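Local coordinates for protein Cow rumen GH26 endo-mannanase (PDB 6UEH) that probably hydrolyses internal beta-1,4-mannosidic linkages in mannans such as galactomannan, at residues D283-A288 with W341-D346; M291-L296 with N350-H355. All coordinates share one frame; numbering follows the deposited sequence.

Interaction 1: residues D283-A288 with W341-D346; sequences DYWNEA and WKYLYD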
ATOM      1  N   ASP A 283      22.558 -22.097  -1.920  1.00 20.56           N
ATOM      2  CA  ASP A 283      22.598 -22.886  -3.144  1.00 21.05           C
ATOM      3  C   ASP A 283      21.199 -23.079  -3.724  1.00 20.01           C
ATOM      4  O   ASP A 283      21.006 -22.968  -4.937  1.00 18.88           O
ATOM      5  CB  ASP A 283      23.254 -24.246  -2.892  1.00 22.44           C
ATOM      6  CG  ASP A 283      24.764 -24.153  -2.744  1.00 23.67           C
ATOM      7  OD1 ASP A 283      25.350 -23.130  -3.161  1.00 23.96           O
ATOM      8  OD2 ASP A 283      25.364 -25.113  -2.221  1.00 24.80           O
ATOM      9  N   TYR A 284      20.224 -23.367  -2.863  1.00 18.53           N
ATOM     10  CA  TYR A 284      18.847 -23.512  -3.329  1.00 17.19           C
ATOM     11  C   TYR A 284      18.307 -22.189  -3.852  1.00 15.80           C
ATOM     12  O   TYR A 284      17.724 -22.133  -4.935  1.00 16.16           O
ATOM     13  CB  TYR A 284      17.916 -24.031  -2.229  1.00 16.50           C
ATOM     14  CG  TYR A 284      16.477 -24.026  -2.694  1.00 16.87           C
ATOM     15  CD1 TYR A 284      16.019 -24.988  -3.587  1.00 18.67           C
ATOM     16  CD2 TYR A 284      15.591 -23.038  -2.282  1.00 15.99           C
ATOM     17  CE1 TYR A 284      14.717 -24.981  -4.039  1.00 20.14           C
ATOM     18  CE2 TYR A 284      14.281 -23.022  -2.731  1.00 16.36           C
ATOM     19  CZ  TYR A 284      13.851 -23.995  -3.609  1.00 18.97           C
ATOM     20  OH  TYR A 284      12.550 -23.986  -4.062  1.00 19.83           O
ATOM     21  N   TRP A 285      18.494 -21.135  -3.060  1.00 14.73           N
ATOM     22  CA  TRP A 285      18.045 -19.790  -3.403  1.00 16.45           C
ATOM     23  C   TRP A 285      18.594 -19.380  -4.769  1.00 15.62           C
ATOM     24  O   TRP A 285      17.866 -18.846  -5.606  1.00 16.31           O
ATOM     25  CB  TRP A 285      18.474 -18.812  -2.295  1.00 14.96           C
ATOM     26  CG  TRP A 285      18.071 -17.360  -2.445  1.00 15.11           C
ATOM     27  CD1 TRP A 285      18.879 -16.273  -2.271  1.00 16.19           C
ATOM     28  CD2 TRP A 285      16.767 -16.839  -2.752  1.00 16.59           C
ATOM     29  NE1 TRP A 285      18.170 -15.113  -2.463  1.00 17.98           N
ATOM     30  CE2 TRP A 285      16.872 -15.431  -2.761  1.00 17.81           C
ATOM     31  CE3 TRP A 285      15.525 -17.423  -3.029  1.00 16.40           C
ATOM     32  CZ2 TRP A 285      15.786 -14.602  -3.038  1.00 18.61           C
ATOM     33  CZ3 TRP A 285      14.449 -16.597  -3.303  1.00 18.47           C
ATOM     34  CH2 TRP A 285      14.587 -15.201  -3.307  1.00 19.21           C
ATOM     35  N   ASN A 286      19.870 -19.669  -5.004  1.00 18.62           N
ATOM     36  CA  ASN A 286      20.492 -19.361  -6.289  1.00 21.24           C
ATOM     37  C   ASN A 286      19.895 -20.156  -7.447  1.00 22.98           C
ATOM     38  O   ASN A 286      19.741 -19.628  -8.547  1.00 20.36           O
ATOM     39  CB  ASN A 286      22.001 -19.596  -6.219  1.00 18.67           C
ATOM     40  CG  ASN A 286      22.727 -18.477  -5.497  1.00 18.64           C
ATOM     41  OD1 ASN A 286      22.252 -17.342  -5.456  1.00 18.39           O
ATOM     42  ND2 ASN A 286      23.883 -18.791  -4.924  1.00 19.43           N
ATOM     43  N   GLU A 287      19.563 -21.422  -7.202  1.00 18.93           N
ATOM     44  CA  GLU A 287      18.924 -22.247  -8.226  1.00 21.84           C
ATOM     45  C   GLU A 287      17.546 -21.704  -8.581  1.00 17.90           C
ATOM     46  O   GLU A 287      17.167 -21.670  -9.751  1.00 17.63           O
ATOM     47  CB  GLU A 287      18.803 -23.701  -7.765  1.00 25.20           C
ATOM     48  CG  GLU A 287      20.108 -24.472  -7.747  1.00 29.95           C
ATOM     49  CD  GLU A 287      19.890 -25.961  -7.545  1.00 34.39           C
ATOM     50  OE1 GLU A 287      18.746 -26.422  -7.744  1.00 35.62           O
ATOM     51  OE2 GLU A 287      20.856 -26.668  -7.189  1.00 36.68           O
ATOM     52  N   ALA A 288      16.798 -21.282  -7.566  1.00 17.78           N
ATOM     53  CA  ALA A 288      15.473 -20.709  -7.783  1.00 16.95           C
ATOM     54  C   ALA A 288      15.566 -19.394  -8.555  1.00 16.75           C
ATOM     55  O   ALA A 288      14.764 -19.131  -9.452  1.00 16.38           O
ATOM     56  CB  ALA A 288      14.762 -20.499  -6.455  1.00 17.11           C
ATOM     57  N   TRP A 341      16.334  -8.768  -0.379  1.00 17.11           N
ATOM     58  CA  TRP A 341      15.846  -7.992  -1.517  1.00 16.06           C
ATOM     59  C   TRP A 341      17.001  -7.445  -2.348  1.00 16.30           C
ATOM     60  O   TRP A 341      17.002  -7.547  -3.577  1.00 16.21           O
ATOM     61  CB  TRP A 341      14.956  -6.836  -1.048  1.00 15.86           C
ATOM     62  CG  TRP A 341      14.475  -5.948  -2.169  1.00 15.53           C
ATOM     63  CD1 TRP A 341      15.159  -4.918  -2.755  1.00 16.22           C
ATOM     64  CD2 TRP A 341      13.205  -6.012  -2.831  1.00 15.86           C
ATOM     65  NE1 TRP A 341      14.392  -4.339  -3.738  1.00 16.00           N
ATOM     66  CE2 TRP A 341      13.189  -4.992  -3.808  1.00 15.91           C
ATOM     67  CE3 TRP A 341      12.080  -6.831  -2.695  1.00 15.70           C
ATOM     68  CZ2 TRP A 341      12.093  -4.771  -4.641  1.00 16.21           C
ATOM     69  CZ3 TRP A 341      10.991  -6.610  -3.524  1.00 15.30           C
ATOM     70  CH2 TRP A 341      11.008  -5.590  -4.485  1.00 15.40           C
ATOM     71  N   LYS A 342      17.979  -6.853  -1.671  1.00 17.31           N
ATOM     72  CA  LYS A 342      19.148  -6.306  -2.349  1.00 18.16           C
ATOM     73  C   LYS A 342      19.925  -7.407  -3.064  1.00 17.08           C
ATOM     74  O   LYS A 342      20.441  -7.196  -4.160  1.00 17.22           O
ATOM     75  CB  LYS A 342      20.052  -5.570  -1.356  1.00 19.45           C
ATOM     76  CG  LYS A 342      19.431  -4.302  -0.786  1.00 20.87           C
ATOM     77  CD  LYS A 342      20.399  -3.574   0.133  1.00 23.42           C
ATOM     78  CE  LYS A 342      19.788  -2.291   0.671  1.00 25.22           C
ATOM     79  NZ  LYS A 342      20.713  -1.583   1.599  1.00 27.47           N
ATOM     80  N   TYR A 343      19.993  -8.580  -2.442  1.00 17.31           N
ATOM     81  CA  TYR A 343      20.651  -9.740  -3.040  1.00 17.84           C
ATOM     82  C   TYR A 343      20.005 -10.096  -4.373  1.00 17.00           C
ATOM     83  O   TYR A 343      20.691 -10.252  -5.382  1.00 17.66           O
ATOM     84  CB  TYR A 343      20.597 -10.938  -2.085  1.00 17.38           C
ATOM     85  CG  TYR A 343      21.341 -12.170  -2.563  1.00 17.41           C
ATOM     86  CD1 TYR A 343      20.733 -13.094  -3.404  1.00 16.84           C
ATOM     87  CD2 TYR A 343      22.646 -12.417  -2.156  1.00 18.41           C
ATOM     88  CE1 TYR A 343      21.409 -14.223  -3.835  1.00 18.03           C
ATOM     89  CE2 TYR A 343      23.328 -13.543  -2.579  1.00 19.17           C
ATOM     90  CZ  TYR A 343      22.705 -14.444  -3.420  1.00 19.43           C
ATOM     91  OH  TYR A 343      23.384 -15.564  -3.845  1.00 20.27           O
ATOM     92  N   LEU A 344      18.681 -10.221  -4.369  1.00 15.83           N
ATOM     93  CA  LEU A 344      17.933 -10.570  -5.573  1.00 15.68           C
ATOM     94  C   LEU A 344      18.071  -9.491  -6.642  1.00 16.44           C
ATOM     95  O   LEU A 344      18.281  -9.792  -7.818  1.00 17.08           O
ATOM     96  CB  LEU A 344      16.456 -10.793  -5.241  1.00 13.55           C
ATOM     97  CG  LEU A 344      15.538 -11.107  -6.426  1.00 13.50           C
ATOM     98  CD1 LEU A 344      15.968 -12.393  -7.129  1.00 14.49           C
ATOM     99  CD2 LEU A 344      14.088 -11.197  -5.976  1.00 13.74           C
ATOM    100  N   TYR A 345      17.957  -8.235  -6.220  1.00 15.44           N
ATOM    101  CA  TYR A 345      18.085  -7.094  -7.120  1.00 15.35           C
ATOM    102  C   TYR A 345      19.444  -7.100  -7.811  1.00 17.12           C
ATOM    103  O   TYR A 345      19.534  -6.945  -9.029  1.00 16.90           O
ATOM    104  CB  TYR A 345      17.888  -5.786  -6.347  1.00 16.06           C
ATOM    105  CG  TYR A 345      17.837  -4.532  -7.198  1.00 16.69           C
ATOM    106  CD1 TYR A 345      18.998  -3.963  -7.707  1.00 17.53           C
ATOM    107  CD2 TYR A 345      16.628  -3.896  -7.461  1.00 16.27           C
ATOM    108  CE1 TYR A 345      18.956  -2.811  -8.474  1.00 18.38           C
ATOM    109  CE2 TYR A 345      16.577  -2.741  -8.223  1.00 12.89           C
ATOM    110  CZ  TYR A 345      17.745  -2.203  -8.726  1.00 16.55           C
ATOM    111  OH  TYR A 345      17.703  -1.054  -9.485  1.00 16.32           O
ATOM    112  N   ASP A 346      20.500  -7.270  -7.022  1.00 18.68           N
ATOM    113  CA  ASP A 346      21.857  -7.288  -7.556  1.00 21.50           C
ATOM    114  C   ASP A 346      22.092  -8.495  -8.457  1.00 19.12           C
ATOM    115  O   ASP A 346      22.733  -8.380  -9.500  1.00 17.65           O
ATOM    116  CB  ASP A 346      22.883  -7.276  -6.421  1.00 25.33           C
ATOM    117  CG  ASP A 346      22.907  -5.958  -5.669  1.00 29.90           C
ATOM    118  OD1 ASP A 346      22.317  -4.976  -6.168  1.00 30.72           O
ATOM    119  OD2 ASP A 346      23.527  -5.901  -4.586  1.00 31.17           O
TER
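Tyr343 reaches from helix 334-351 to helix 280-301, bringing its CD1-CE1 bond up to the five-membered ring of Trp285 and its hydroxyl to the amide of Asn286. With CG anti to the backbone N (chi1 -176°), the phenol extends across the gap between helices whose axes come no closer than 11.9 Å at these segments, a spacing that suits long aromatic side chains. The Trp285 and Tyr343 side chains pass one another as they reach out from their helices, and their ring planes, inclined by 33°, meet obliquely. Tyr343 CD1 comes within 3.4 Å of Trp285 NE1. Trp285 suits its place by its broad apolar surface, which also meets Trp239, Trp328 and, more loosely, Leu344, whose CB is 4.5 Å from Trp285 CZ2. At the far end, Tyr343 OH donates to Asn286 OD1 over 2.7 Å, meeting a lone pair of OD1 in the carbonyl plane; asparagine offers this acceptor on a short arm. Asn282, one turn earlier, bonds the same hydroxyl through ND2, so two asparagines fix the end of the ring. Locally the helices run at 45°; successive in the chain and flanking the parallel barrel, they are outer helices of a (beta/alpha)8, or TIM, barrel.

Interaction 2: residues M291-L296 with N350-H355; sequences MLAEQL and NEYDLH
Ala293 presses its methyl group onto one face of the Tyr352 ring, and Leu354 packs beside it. Followed outward from the backbone, Tyr352 begins with CB, 4.1 Å from Ala293 CB. Its CG is turned anti to the carbonyl carbon (chi1 -72°), which brings the ring broadside to the helix. CG and CD1 then come closest to the methyl, with Tyr352 CD1 at 3.6 Å from Ala293 CB, while CD2 and CE1 stand slightly farther off. The result is a CH-pi contact: Ala293 CB lies 3.7 Å from the Tyr352 ring centroid and 17° off the normal. CZ and OH project beyond the methyl, towards the N-terminal part of helix 280-301, where the side chain also touches Ile289 and Lys290. Alanine suits the place because a longer side chain would stand where the ring lies. A serine in place of Tyr352 would probably leave the Ala293 methyl without its aromatic cover and open a gap beside Ile289.

Asp353, with positive phi, turns the chain after the helix and lets Leu354 face inward. Both methyls of Leu354 come down on the same side of helix 280-301: CD1 meets Leu296 CB at 3.8 Å and Ala293 CB at 3.9 Å, whereas CD2 rests on the Leu296 backbone. Leu348 of helix 334-351 touches Ala293, Leu296 and Leu354 alike. The contact thus joins helix 280-301 to the turn leading from helix 334-351 towards strand 357-362, with Leu296 also reaching Leu306 on strand 306-309 of the parallel barrel.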
ATOM      1  N   MET A 291      16.286 -20.147 -12.271  1.00 17.92           N
ATOM      2  CA  MET A 291      15.121 -20.587 -13.031  1.00 18.82           C
ATOM      3  C   MET A 291      14.163 -19.429 -13.285  1.00 18.66           C
ATOM      4  O   MET A 291      13.536 -19.351 -14.344  1.00 17.82           O
ATOM      5  CB  MET A 291      14.406 -21.726 -12.305  1.00 18.50           C
ATOM      6  CG  MET A 291      15.270 -22.966 -12.147  1.00 20.03           C
ATOM      7  SD  MET A 291      14.346 -24.429 -11.645  1.00 24.58           S
ATOM      8  CE  MET A 291      15.660 -25.644 -11.608  1.00 22.92           C
ATOM      9  N   LEU A 292      14.063 -18.527 -12.314  1.00 17.50           N
ATOM     10  CA  LEU A 292      13.297 -17.300 -12.488  1.00 16.93           C
ATOM     11  C   LEU A 292      13.906 -16.423 -13.578  1.00 17.52           C
ATOM     12  O   LEU A 292      13.202 -15.954 -14.476  1.00 18.05           O
ATOM     13  CB  LEU A 292      13.224 -16.516 -11.178  1.00 15.60           C
ATOM     14  CG  LEU A 292      12.652 -15.101 -11.302  1.00 15.45           C
ATOM     15  CD1 LEU A 292      11.140 -15.141 -11.517  1.00 14.54           C
ATOM     16  CD2 LEU A 292      13.017 -14.257 -10.087  1.00 15.13           C
ATOM     17  N   ALA A 293      15.216 -16.203 -13.490  1.00 16.98           N
ATOM     18  CA  ALA A 293      15.916 -15.326 -14.426  1.00 17.51           C
ATOM     19  C   ALA A 293      15.798 -15.840 -15.853  1.00 17.51           C
ATOM     20  O   ALA A 293      15.736 -15.057 -16.804  1.00 16.30           O
ATOM     21  CB  ALA A 293      17.379 -15.189 -14.035  1.00 18.82           C
ATOM     22  N   GLU A 294      15.765 -17.161 -15.991  1.00 16.98           N
ATOM     23  CA  GLU A 294      15.626 -17.798 -17.293  1.00 20.04           C
ATOM     24  C   GLU A 294      14.338 -17.350 -17.976  1.00 17.20           C
ATOM     25  O   GLU A 294      14.321 -17.077 -19.173  1.00 16.97           O
ATOM     26  CB  GLU A 294      15.652 -19.322 -17.145  1.00 24.37           C
ATOM     27  CG  GLU A 294      15.526 -20.085 -18.451  1.00 30.36           C
ATOM     28  CD  GLU A 294      15.634 -21.590 -18.263  1.00 35.70           C
ATOM     29  OE1 GLU A 294      15.440 -22.329 -19.252  1.00 38.89           O
ATOM     30  OE2 GLU A 294      15.913 -22.036 -17.129  1.00 37.40           O
ATOM     31  N   GLN A 295      13.262 -17.262 -17.203  1.00 15.84           N
ATOM     32  CA  GLN A 295      11.979 -16.827 -17.740  1.00 17.82           C
ATOM     33  C   GLN A 295      11.947 -15.320 -17.990  1.00 17.75           C
ATOM     34  O   GLN A 295      11.407 -14.864 -18.999  1.00 19.40           O
ATOM     35  CB  GLN A 295      10.848 -17.235 -16.794  1.00 16.96           C
ATOM     36  CG  GLN A 295      10.729 -18.736 -16.635  1.00 18.37           C
ATOM     37  CD  GLN A 295      10.648 -19.449 -17.973  1.00 19.15           C
ATOM     38  OE1 GLN A 295       9.894 -19.047 -18.858  1.00 18.81           O
ATOM     39  NE2 GLN A 295      11.437 -20.509 -18.130  1.00 20.23           N
ATOM     40  N   LEU A 296      12.530 -14.555 -17.074  1.00 15.34           N
ATOM     41  CA  LEU A 296      12.574 -13.102 -17.204  1.00 14.88           C
ATOM     42  C   LEU A 296      13.417 -12.677 -18.401  1.00 14.60           C
ATOM     43  O   LEU A 296      13.153 -11.644 -19.019  1.00 14.69           O
ATOM     44  CB  LEU A 296      13.118 -12.466 -15.923  1.00 14.14           C
ATOM     45  CG  LEU A 296      12.234 -12.679 -14.691  1.00 14.28           C
ATOM     46  CD1 LEU A 296      12.842 -12.017 -13.459  1.00 13.69           C
ATOM     47  CD2 LEU A 296      10.828 -12.153 -14.956  1.00 13.70           C
ATOM     48  N   ASN A 350      22.769  -7.504 -12.273  1.00 22.58           N
ATOM     49  CA  ASN A 350      24.193  -7.590 -12.578  1.00 25.67           C
ATOM     50  C   ASN A 350      24.597  -8.930 -13.185  1.00 26.77           C
ATOM     51  O   ASN A 350      25.118  -8.979 -14.298  1.00 28.21           O
ATOM     52  CB  ASN A 350      25.022  -7.320 -11.321  1.00 27.65           C
ATOM     53  CG  ASN A 350      24.861  -5.900 -10.815  1.00 29.89           C
ATOM     54  OD1 ASN A 350      24.824  -4.953 -11.599  1.00 31.20           O
ATOM     55  ND2 ASN A 350      24.759  -5.744  -9.500  1.00 30.24           N
ATOM     56  N   GLU A 351      24.354 -10.013 -12.456  1.00 26.07           N
ATOM     57  CA  GLU A 351      24.789 -11.332 -12.899  1.00 28.13           C
ATOM     58  C   GLU A 351      23.975 -11.839 -14.090  1.00 24.90           C
ATOM     59  O   GLU A 351      24.520 -12.471 -14.996  1.00 25.63           O
ATOM     60  CB  GLU A 351      24.712 -12.331 -11.742  1.00 32.74           C
ATOM     61  CG  GLU A 351      25.191 -13.729 -12.094  1.00 38.84           C
ATOM     62  CD  GLU A 351      25.698 -14.491 -10.885  1.00 43.97           C
ATOM     63  OE1 GLU A 351      26.724 -14.070 -10.306  1.00 46.46           O
ATOM     64  OE2 GLU A 351      25.070 -15.506 -10.512  1.00 44.89           O
ATOM     65  N   TYR A 352      22.677 -11.553 -14.099  1.00 21.37           N
ATOM     66  CA  TYR A 352      21.810 -12.037 -15.170  1.00 20.41           C
ATOM     67  C   TYR A 352      21.467 -10.951 -16.188  1.00 20.65           C
ATOM     68  O   TYR A 352      20.762 -11.213 -17.163  1.00 20.95           O
ATOM     69  CB  TYR A 352      20.532 -12.637 -14.585  1.00 18.86           C
ATOM     70  CG  TYR A 352      20.768 -13.961 -13.897  1.00 19.25           C
ATOM     71  CD1 TYR A 352      20.922 -15.129 -14.634  1.00 20.34           C
ATOM     72  CD2 TYR A 352      20.854 -14.045 -12.513  1.00 18.93           C
ATOM     73  CE1 TYR A 352      21.148 -16.345 -14.014  1.00 21.34           C
ATOM     74  CE2 TYR A 352      21.079 -15.259 -11.882  1.00 20.17           C
ATOM     75  CZ  TYR A 352      21.224 -16.403 -12.637  1.00 21.14           C
ATOM     76  OH  TYR A 352      21.446 -17.613 -12.016  1.00 22.61           O
ATOM     77  N   ASP A 353      21.974  -9.743 -15.952  1.00 20.14           N
ATOM     78  CA  ASP A 353      21.849  -8.627 -16.891  1.00 22.16           C
ATOM     79  C   ASP A 353      20.395  -8.346 -17.280  1.00 18.68           C
ATOM     80  O   ASP A 353      20.096  -8.038 -18.435  1.00 18.55           O
ATOM     81  CB  ASP A 353      22.689  -8.900 -18.145  1.00 27.01           C
ATOM     82  CG  ASP A 353      23.079  -7.627 -18.878  1.00 32.36           C
ATOM     83  OD1 ASP A 353      23.159  -6.563 -18.227  1.00 34.15           O
ATOM     84  OD2 ASP A 353      23.313  -7.692 -20.104  1.00 34.77           O
ATOM     85  N   LEU A 354      19.498  -8.454 -16.308  1.00 16.86           N
ATOM     86  CA  LEU A 354      18.083  -8.170 -16.530  1.00 17.25           C
ATOM     87  C   LEU A 354      17.754  -6.729 -16.146  1.00 16.79           C
ATOM     88  O   LEU A 354      18.026  -6.299 -15.028  1.00 15.75           O
ATOM     89  CB  LEU A 354      17.218  -9.150 -15.738  1.00 16.66           C
ATOM     90  CG  LEU A 354      17.273 -10.601 -16.222  1.00 18.79           C
ATOM     91  CD1 LEU A 354      16.711 -11.549 -15.175  1.00 18.80           C
ATOM     92  CD2 LEU A 354      16.507 -10.738 -17.528  1.00 19.65           C
ATOM     93  N   HIS A 355      17.166  -5.985 -17.076  1.00 17.29           N
ATOM     94  CA  HIS A 355      16.913  -4.565 -16.853  1.00 16.51           C
ATOM     95  C   HIS A 355      15.520  -4.146 -17.312  1.00 16.53           C
ATOM     96  O   HIS A 355      15.221  -2.956 -17.401  1.00 15.94           O
ATOM     97  CB  HIS A 355      17.973  -3.725 -17.568  1.00 17.74           C
ATOM     98  CG  HIS A 355      19.378  -4.136 -17.251  1.00 19.53           C
ATOM     99  ND1 HIS A 355      19.974  -3.872 -16.037  1.00 19.26           N
ATOM    100  CD2 HIS A 355      20.299  -4.804 -17.986  1.00 20.28           C
ATOM    101  CE1 HIS A 355      21.204  -4.354 -16.039  1.00 20.16           C
ATOM    102  NE2 HIS A 355      21.426  -4.926 -17.210  1.00 20.08           N
TER

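In the fold
After the N-terminal CBM6 region, whose calcium site belongs to a separate part of the chain, the polypeptide passes through the first three barrel strands, 169-174, 202-206 and 234-238, before helix 280-301, which supplies first 283-288 and then 291-296. It continues through strand 306-309 into helix 334-351. Interaction 1 closes a loop of 52 intervening residues when 341-346 is reached, and interaction 2 closes one of 53 at 350-355. The segments alternate along the chain, so the two loops cross rather than nest. Their centres lie 11 Å apart. Interaction 1 joins the two helices, while interaction 2 joins helix 280-301 to the turn that follows helix 334-351; both flank strand 306-309.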